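Long-range contacts in aminotransferase, classes I and II (Silicibacter pomeroyi DSS-3, PDB 3H14), which probably catalyses pyridoxal 5'-phosphate-dependent transfer of an amino group from L-aspartate to 2-oxoglutarate, giving oxaloacetate and L-glutamate: residues I96-S101 / M259-P264; E221-N226 / G240-P245. One frame throughout, in Å; residues are numbered along the deposited sequence. Where two conformers were deposited one is given.

Contact 1. Residues I96-S101 / M259-P264; sequences ITPGSS and MFICAP
P98 and I261 press together here: the proline ring atom CG lies 3.4 Å from CG2 of I261, closer than carbon atoms usually come, and the two side chains cross obliquely. With CG1 of I261 anti to the carbonyl carbon (chi1 -58°), CG2 lies anti to the backbone N and is the branch that meets the proline. CD of the proline leans on the same methyl, while CB of P98 faces the main chain, 3.7 Å from O of C262. A rigid, compact ring suits a spot where one residue must lie against both a side chain and a peptide.

A263 fills the next place. Its CB sits 3.4 Å from O of T97 and 4.0 Å from CG2 of I96, and its small side chain permits a close approach, the CA atoms of P98 and A263 being 4.0 Å apart. Beside these contacts a water joins the main chains: it donates to O of I96 at 2.9 Å and accepts from N of A263 at 3.1 Å.

The chain changes direction close to the contact. After strand 94-97, G99 takes the N-cap position of helix 100-111 with a positive phi (111°) at which a side chain would jam against the preceding carbonyl oxygen. On the partner, F260 ends helix 249-258 in a Schellman motif, and P264 is the N-cap of helix 265-274.

Farther out, I261 also rests on L105 and L106 of helix 100-111, and I96 packs against L73, R74 and I77 of helix 71-85. In the large, cofactor-binding domain of the fold type I aminotransferases, the contact thus packs a strand-turn-helix unit, at the end of edge strand 94-97, against the linker between helices 249-258 and 265-274.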
ATOM      1  N   ILE A  96      16.746   7.979  -0.805  1.00 20.67           N
ATOM      2  CA  ILE A  96      16.184   7.362  -1.985  1.00 21.52           C
ATOM      3  C   ILE A  96      16.390   5.860  -1.869  1.00 21.47           C
ATOM      4  O   ILE A  96      17.488   5.406  -1.571  1.00 22.11           O
ATOM      5  CB  ILE A  96      16.875   7.866  -3.242  1.00 21.81           C
ATOM      6  CG1 ILE A  96      16.797   9.395  -3.315  1.00 21.36           C
ATOM      7  CG2 ILE A  96      16.257   7.201  -4.475  1.00 21.41           C
ATOM      8  CD1 ILE A  96      15.384  10.009  -3.034  1.00 21.25           C
ATOM      9  N   THR A  97      15.334   5.087  -2.097  1.00 20.29           N
ATOM     10  CA  THR A  97      15.365   3.641  -1.892  1.00 20.62           C
ATOM     11  C   THR A  97      14.987   2.936  -3.187  1.00 20.63           C
ATOM     12  O   THR A  97      14.405   3.537  -4.067  1.00 19.30           O
ATOM     13  CB  THR A  97      14.316   3.198  -0.851  1.00 20.91           C
ATOM     14  OG1 THR A  97      13.028   3.544  -1.356  1.00 21.66           O
ATOM     15  CG2 THR A  97      14.539   3.896   0.481  1.00 22.65           C
ATOM     16  N   PRO A  98      15.296   1.648  -3.290  1.00 22.32           N
ATOM     17  CA  PRO A  98      14.795   0.900  -4.445  1.00 24.18           C
ATOM     18  C   PRO A  98      13.265   0.594  -4.393  1.00 25.06           C
ATOM     19  O   PRO A  98      12.812  -0.417  -4.915  1.00 27.72           O
ATOM     20  CB  PRO A  98      15.621  -0.382  -4.422  1.00 24.56           C
ATOM     21  CG  PRO A  98      16.130  -0.511  -3.013  1.00 23.90           C
ATOM     22  CD  PRO A  98      16.129   0.843  -2.387  1.00 22.67           C
ATOM     23  N   GLY A  99      12.460   1.477  -3.831  1.00 25.20           N
ATOM     24  CA  GLY A  99      11.033   1.189  -3.716  1.00 25.41           C
ATOM     25  C   GLY A  99      10.653   0.984  -2.280  1.00 25.44           C
ATOM     26  O   GLY A  99      11.444   1.223  -1.368  1.00 25.92           O
ATOM     27  N   SER A 100       9.440   0.516  -2.054  1.00 25.91           N
ATOM     28  CA  SER A 100       9.046   0.363  -0.672  0.50 26.13           C
ATOM     29  C   SER A 100       9.627  -0.877  -0.010  1.00 25.91           C
ATOM     30  O   SER A 100       9.912  -0.825   1.194  1.00 25.82           O
ATOM     31  CB  SER A 100       7.551   0.521  -0.480  0.50 26.71           C
ATOM     32  OG  SER A 100       7.314   1.902  -0.221  0.50 27.92           O
ATOM     33  N   SER A 101       9.895  -1.943  -0.759  1.00 25.51           N
ATOM     34  CA  SER A 101      10.543  -3.143  -0.210  0.50 25.91           C
ATOM     35  C   SER A 101      11.874  -2.742   0.420  1.00 25.33           C
ATOM     36  O   SER A 101      12.211  -3.175   1.520  1.00 25.64           O
ATOM     37  CB  SER A 101      10.793  -4.187  -1.317  0.50 26.38           C
ATOM     38  OG  SER A 101      11.190  -5.465  -0.804  0.50 28.74           O
HETATM   39  N   MSE A 259      25.218  -2.547   2.481  1.00 44.73           N
HETATM   40  CA  MSE A 259      24.349  -3.584   1.871  1.00 44.61           C
HETATM   41  C   MSE A 259      24.065  -3.350   0.384  1.00 44.77           C
HETATM   42  O   MSE A 259      23.289  -4.098  -0.215  1.00 44.62           O
HETATM   43  CB  MSE A 259      22.974  -3.658   2.568  1.00 44.73           C
HETATM   44  CG  MSE A 259      22.964  -4.079   4.040  1.00 45.17           C
HETATM   45 SE   MSE A 259      21.123  -4.427   4.713  1.00 47.53          SE
HETATM   46  CE  MSE A 259      20.827  -6.259   4.152  1.00 42.39           C
ATOM     47  N   PHE A 260      24.649  -2.290  -0.186  1.00 44.80           N
ATOM     48  CA  PHE A 260      24.387  -1.860  -1.575  1.00 44.12           C
ATOM     49  C   PHE A 260      22.899  -1.847  -1.976  1.00 43.81           C
ATOM     50  O   PHE A 260      22.523  -2.403  -3.010  1.00 44.59           O
ATOM     51  CB  PHE A 260      25.240  -2.692  -2.561  1.00 44.81           C
ATOM     52  N   ILE A 261      22.061  -1.183  -1.169  1.00 42.65           N
ATOM     53  CA  ILE A 261      20.617  -1.078  -1.428  1.00 41.78           C
ATOM     54  C   ILE A 261      20.251   0.324  -1.909  1.00 40.33           C
ATOM     55  O   ILE A 261      20.161   1.278  -1.116  1.00 40.78           O
ATOM     56  CB  ILE A 261      19.767  -1.348  -0.160  1.00 42.05           C
ATOM     57  CG1 ILE A 261      20.063  -2.734   0.431  1.00 42.12           C
ATOM     58  CG2 ILE A 261      18.285  -1.232  -0.476  1.00 42.19           C
ATOM     59  CD1 ILE A 261      19.411  -2.949   1.778  1.00 42.20           C
ATOM     60  N   CYS A 262      20.026   0.462  -3.201  1.00 37.57           N
ATOM     61  CA  CYS A 262      19.736   1.768  -3.751  1.00 36.15           C
ATOM     62  C   CYS A 262      19.000   1.621  -5.071  1.00 32.60           C
ATOM     63  O   CYS A 262      18.974   0.541  -5.673  1.00 30.53           O
ATOM     64  CB  CYS A 262      21.028   2.535  -3.947  1.00 36.50           C
ATOM     65  SG  CYS A 262      22.007   1.787  -5.192  1.00 43.99           S
ATOM     66  N   ALA A 263      18.377   2.711  -5.482  1.00 29.98           N
ATOM     67  CA  ALA A 263      17.541   2.711  -6.663  1.00 28.83           C
ATOM     68  C   ALA A 263      18.423   2.782  -7.922  1.00 28.06           C
ATOM     69  O   ALA A 263      19.468   3.438  -7.910  1.00 26.24           O
ATOM     70  CB  ALA A 263      16.574   3.847  -6.606  1.00 27.79           C
ATOM     71  N   PRO A 264      18.005   2.097  -9.000  1.00 27.76           N
ATOM     72  CA  PRO A 264      18.698   2.227 -10.264  1.00 27.69           C
ATOM     73  C   PRO A 264      18.744   3.683 -10.715  1.00 27.20           C
ATOM     74  O   PRO A 264      17.766   4.400 -10.569  1.00 26.86           O
ATOM     75  CB  PRO A 264      17.851   1.401 -11.240  1.00 28.05           C
ATOM     76  CG  PRO A 264      16.743   0.798 -10.462  1.00 28.65           C
ATOM     77  CD  PRO A 264      16.843   1.189  -9.057  1.00 28.18           C
TER
HETATM   78  O   HOH W   1      19.286   5.182  -3.813  1.00 34.42           O

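Contact 2. Residues E221-N226 / G240-P245; sequences ECYVIN and GWMVVP
Y223 and V244 meet at the end of an antiparallel strand pair, 223-226 with 240-243, in the large sheet of the class I aminotransferase fold. CG1 of V244 stands over the centre of the tyrosine ring, 3.7 Å from the centroid, in a CH-pi contact. The valine's chi1 of -56° sets CG1 anti to the carbonyl carbon and beside the backbone N, where it meets the ring; the flat ring offers a face to one methyl of the branched valine. CE of selenomethionine M242 approaches the same ring obliquely, 3.5 Å from CD2 of Y223, and also reaches CD1 of I225; the flexible chain, bent at chi3, lets one methyl serve both neighbours. The phenol OH bonds to Q248, which satisfies the polar end of an otherwise apolar cluster.

On the sheet face shared by V224, V243, N226 and W241, the amide of N226 stacks on the indole, the planes 18° apart. CB of N226 lies over the six-membered ring, 3.6 Å from its centroid, and ND2 comes 3.5 Å from CZ2 of W241. A flat, short amide suits this stack, and Y81 takes the indole NE1 in a hydrogen bond.

Between the two faces, V224 and V243 form a hydrogen-bonded pair through both peptides. The straighter bond runs from N of V224 to O of V243, 2.9 Å long with an N-H...O angle of 174°.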
ATOM      1  N   GLU A 221      10.455  12.036  15.111  1.00 29.21           N
ATOM      2  CA  GLU A 221      10.953  10.747  15.608  1.00 29.92           C
ATOM      3  C   GLU A 221      10.122   9.580  15.061  1.00 28.58           C
ATOM      4  O   GLU A 221       9.336   8.925  15.761  1.00 29.16           O
ATOM      5  CB  GLU A 221      11.032  10.743  17.143  1.00 30.42           C
ATOM      6  CG  GLU A 221      11.941  11.836  17.741  1.00 34.86           C
ATOM      7  CD  GLU A 221      13.313  11.966  17.074  1.00 37.96           C
ATOM      8  OE1 GLU A 221      14.060  10.959  16.991  1.00 40.31           O
ATOM      9  OE2 GLU A 221      13.647  13.095  16.629  1.00 41.87           O
ATOM     10  N   CYS A 222      10.274   9.369  13.765  1.00 27.05           N
ATOM     11  CA  CYS A 222       9.551   8.326  13.049  1.00 25.50           C
ATOM     12  C   CYS A 222      10.294   8.095  11.766  1.00 24.28           C
ATOM     13  O   CYS A 222      11.091   8.929  11.363  1.00 23.88           O
ATOM     14  CB  CYS A 222       8.094   8.733  12.759  1.00 26.02           C
ATOM     15  SG  CYS A 222       7.896  10.117  11.643  1.00 26.12           S
ATOM     16  N   TYR A 223      10.087   6.934  11.175  1.00 22.54           N
ATOM     17  CA  TYR A 223      10.520   6.641   9.807  1.00 21.05           C
ATOM     18  C   TYR A 223       9.274   6.767   8.938  1.00 21.15           C
ATOM     19  O   TYR A 223       8.240   6.205   9.270  1.00 21.10           O
ATOM     20  CB  TYR A 223      11.076   5.234   9.701  1.00 19.90           C
ATOM     21  CG  TYR A 223      12.532   5.089  10.065  1.00 20.16           C
ATOM     22  CD1 TYR A 223      13.091   5.820  11.134  1.00 21.97           C
ATOM     23  CD2 TYR A 223      13.346   4.222   9.378  1.00 20.99           C
ATOM     24  CE1 TYR A 223      14.425   5.673  11.498  1.00 21.14           C
ATOM     25  CE2 TYR A 223      14.678   4.080   9.718  1.00 20.83           C
ATOM     26  CZ  TYR A 223      15.208   4.825  10.797  1.00 20.82           C
ATOM     27  OH  TYR A 223      16.530   4.703  11.149  1.00 20.47           O
ATOM     28  N   VAL A 224       9.359   7.524   7.856  1.00 20.07           N
ATOM     29  CA  VAL A 224       8.266   7.587   6.852  1.00 19.73           C
ATOM     30  C   VAL A 224       8.744   6.808   5.608  1.00 20.45           C
ATOM     31  O   VAL A 224       9.913   6.989   5.146  1.00 20.80           O
ATOM     32  CB  VAL A 224       7.914   9.043   6.493  1.00 19.74           C
ATOM     33  CG1 VAL A 224       6.980   9.125   5.268  1.00 18.83           C
ATOM     34  CG2 VAL A 224       7.279   9.758   7.648  1.00 20.93           C
ATOM     35  N   ILE A 225       7.869   5.943   5.094  1.00 18.60           N
ATOM     36  CA  ILE A 225       8.182   5.083   3.934  1.00 18.93           C
ATOM     37  C   ILE A 225       7.251   5.498   2.789  1.00 18.19           C
ATOM     38  O   ILE A 225       6.060   5.653   2.990  1.00 16.05           O
ATOM     39  CB  ILE A 225       8.013   3.555   4.249  1.00 17.74           C
ATOM     40  CG1 ILE A 225       8.757   3.144   5.542  1.00 21.11           C
ATOM     41  CG2 ILE A 225       8.391   2.674   3.005  1.00 17.12           C
ATOM     42  CD1 ILE A 225      10.234   3.514   5.607  1.00 20.50           C
ATOM     43  N   ASN A 226       7.826   5.726   1.606  1.00 17.97           N
ATOM     44  CA  ASN A 226       7.048   6.070   0.438  1.00 17.62           C
ATOM     45  C   ASN A 226       7.641   5.439  -0.826  1.00 16.69           C
ATOM     46  O   ASN A 226       8.647   4.734  -0.803  1.00 16.13           O
ATOM     47  CB  ASN A 226       6.911   7.571   0.292  1.00 19.11           C
ATOM     48  CG  ASN A 226       5.500   8.006  -0.141  1.00 20.43           C
ATOM     49  OD1 ASN A 226       4.932   7.504  -1.131  1.00 21.74           O
ATOM     50  ND2 ASN A 226       4.956   9.008   0.574  1.00 19.96           N
ATOM     51  N   GLY A 240      11.868   4.626  -4.692  1.00 17.65           N
ATOM     52  CA  GLY A 240      11.027   5.224  -3.677  1.00 17.71           C
ATOM     53  C   GLY A 240      11.908   6.064  -2.762  1.00 18.46           C
ATOM     54  O   GLY A 240      13.048   6.393  -3.110  1.00 16.72           O
ATOM     55  N   TRP A 241      11.383   6.401  -1.597  1.00 19.32           N
ATOM     56  CA  TRP A 241      12.118   7.163  -0.637  1.00 19.88           C
ATOM     57  C   TRP A 241      11.633   6.897   0.753  1.00 21.13           C
ATOM     58  O   TRP A 241      10.552   6.313   0.956  1.00 20.09           O
ATOM     59  CB  TRP A 241      12.023   8.661  -0.922  1.00 20.68           C
ATOM     60  CG  TRP A 241      10.772   9.385  -0.527  1.00 19.44           C
ATOM     61  CD1 TRP A 241      10.507   9.994   0.674  1.00 19.14           C
ATOM     62  CD2 TRP A 241       9.628   9.612  -1.347  1.00 20.39           C
ATOM     63  NE1 TRP A 241       9.278  10.588   0.638  1.00 20.47           N
ATOM     64  CE2 TRP A 241       8.711  10.373  -0.589  1.00 20.79           C
ATOM     65  CE3 TRP A 241       9.289   9.253  -2.652  1.00 19.44           C
ATOM     66  CZ2 TRP A 241       7.473  10.782  -1.098  1.00 20.42           C
ATOM     67  CZ3 TRP A 241       8.045   9.639  -3.146  1.00 20.06           C
ATOM     68  CH2 TRP A 241       7.153  10.394  -2.373  1.00 20.52           C
HETATM   69  N   MSE A 242      12.452   7.342   1.708  1.00 21.85           N
HETATM   70  CA  MSE A 242      12.073   7.370   3.101  1.00 24.12           C
HETATM   71  C   MSE A 242      12.566   8.686   3.718  1.00 23.16           C
HETATM   72  O   MSE A 242      13.449   9.339   3.166  1.00 22.72           O
HETATM   73  CB  MSE A 242      12.603   6.102   3.811  1.00 24.13           C
HETATM   74  CG  MSE A 242      14.090   5.934   3.787  1.00 26.06           C
HETATM   75 SE   MSE A 242      14.734   4.144   4.277  1.00 34.70          SE
HETATM   76  CE  MSE A 242      13.770   3.979   5.922  1.00 20.64           C
ATOM     77  N   VAL A 243      11.917   9.118   4.792  1.00 21.66           N
ATOM     78  CA  VAL A 243      12.381  10.244   5.581  1.00 22.75           C
ATOM     79  C   VAL A 243      12.671   9.717   6.973  1.00 22.79           C
ATOM     80  O   VAL A 243      11.839   9.017   7.562  1.00 21.20           O
ATOM     81  CB  VAL A 243      11.310  11.375   5.640  1.00 22.46           C
ATOM     82  CG1 VAL A 243      11.807  12.615   6.448  1.00 22.92           C
ATOM     83  CG2 VAL A 243      10.859  11.780   4.215  1.00 23.56           C
ATOM     84  N   VAL A 244      13.854  10.047   7.490  1.00 23.79           N
ATOM     85  CA  VAL A 244      14.288   9.653   8.815  1.00 24.19           C
ATOM     86  C   VAL A 244      14.754  10.910   9.572  1.00 24.51           C
ATOM     87  O   VAL A 244      15.024  11.935   8.955  1.00 24.14           O
ATOM     88  CB  VAL A 244      15.421   8.615   8.743  1.00 24.41           C
ATOM     89  CG1 VAL A 244      14.963   7.432   7.933  1.00 24.58           C
ATOM     90  CG2 VAL A 244      16.693   9.207   8.088  1.00 24.03           C
ATOM     91  N   PRO A 245      14.807  10.843  10.905  1.00 25.73           N
ATOM     92  CA  PRO A 245      15.316  11.948  11.721  1.00 26.17           C
ATOM     93  C   PRO A 245      16.725  12.355  11.318  1.00 27.70           C
ATOM     94  O   PRO A 245      17.461  11.533  10.816  1.00 26.81           O
ATOM     95  CB  PRO A 245      15.317  11.350  13.137  1.00 26.32           C
ATOM     96  CG  PRO A 245      14.260  10.263  13.090  1.00 26.37           C
ATOM     97  CD  PRO A 245      14.354   9.703  11.736  1.00 25.60           C
TER

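In the fold
After the N-terminal helices and strand 34-35, the chain lays down strand 94-97, the first strand of the seven-stranded sheet, and enters helix 100-111. It then builds five further strands of that sheet, the last of them 223-227, before returning through strand 240-243. Contact 2 closes the short connection between these last two strands; 13 residues lie between its segments. Contact 1 closes later, when the linker between helices 249-258 and 265-274 comes back to the end of edge strand 94-97, so contact 2 is nested within its loop. The contacts meet in the sheet, where strand 240-243 lies between 223-227 and 94-97: N of T97 probably bonds to O of G240. Contact 2 pairs strands inside the sheet; contact 1 ties its edge to the interhelical linker.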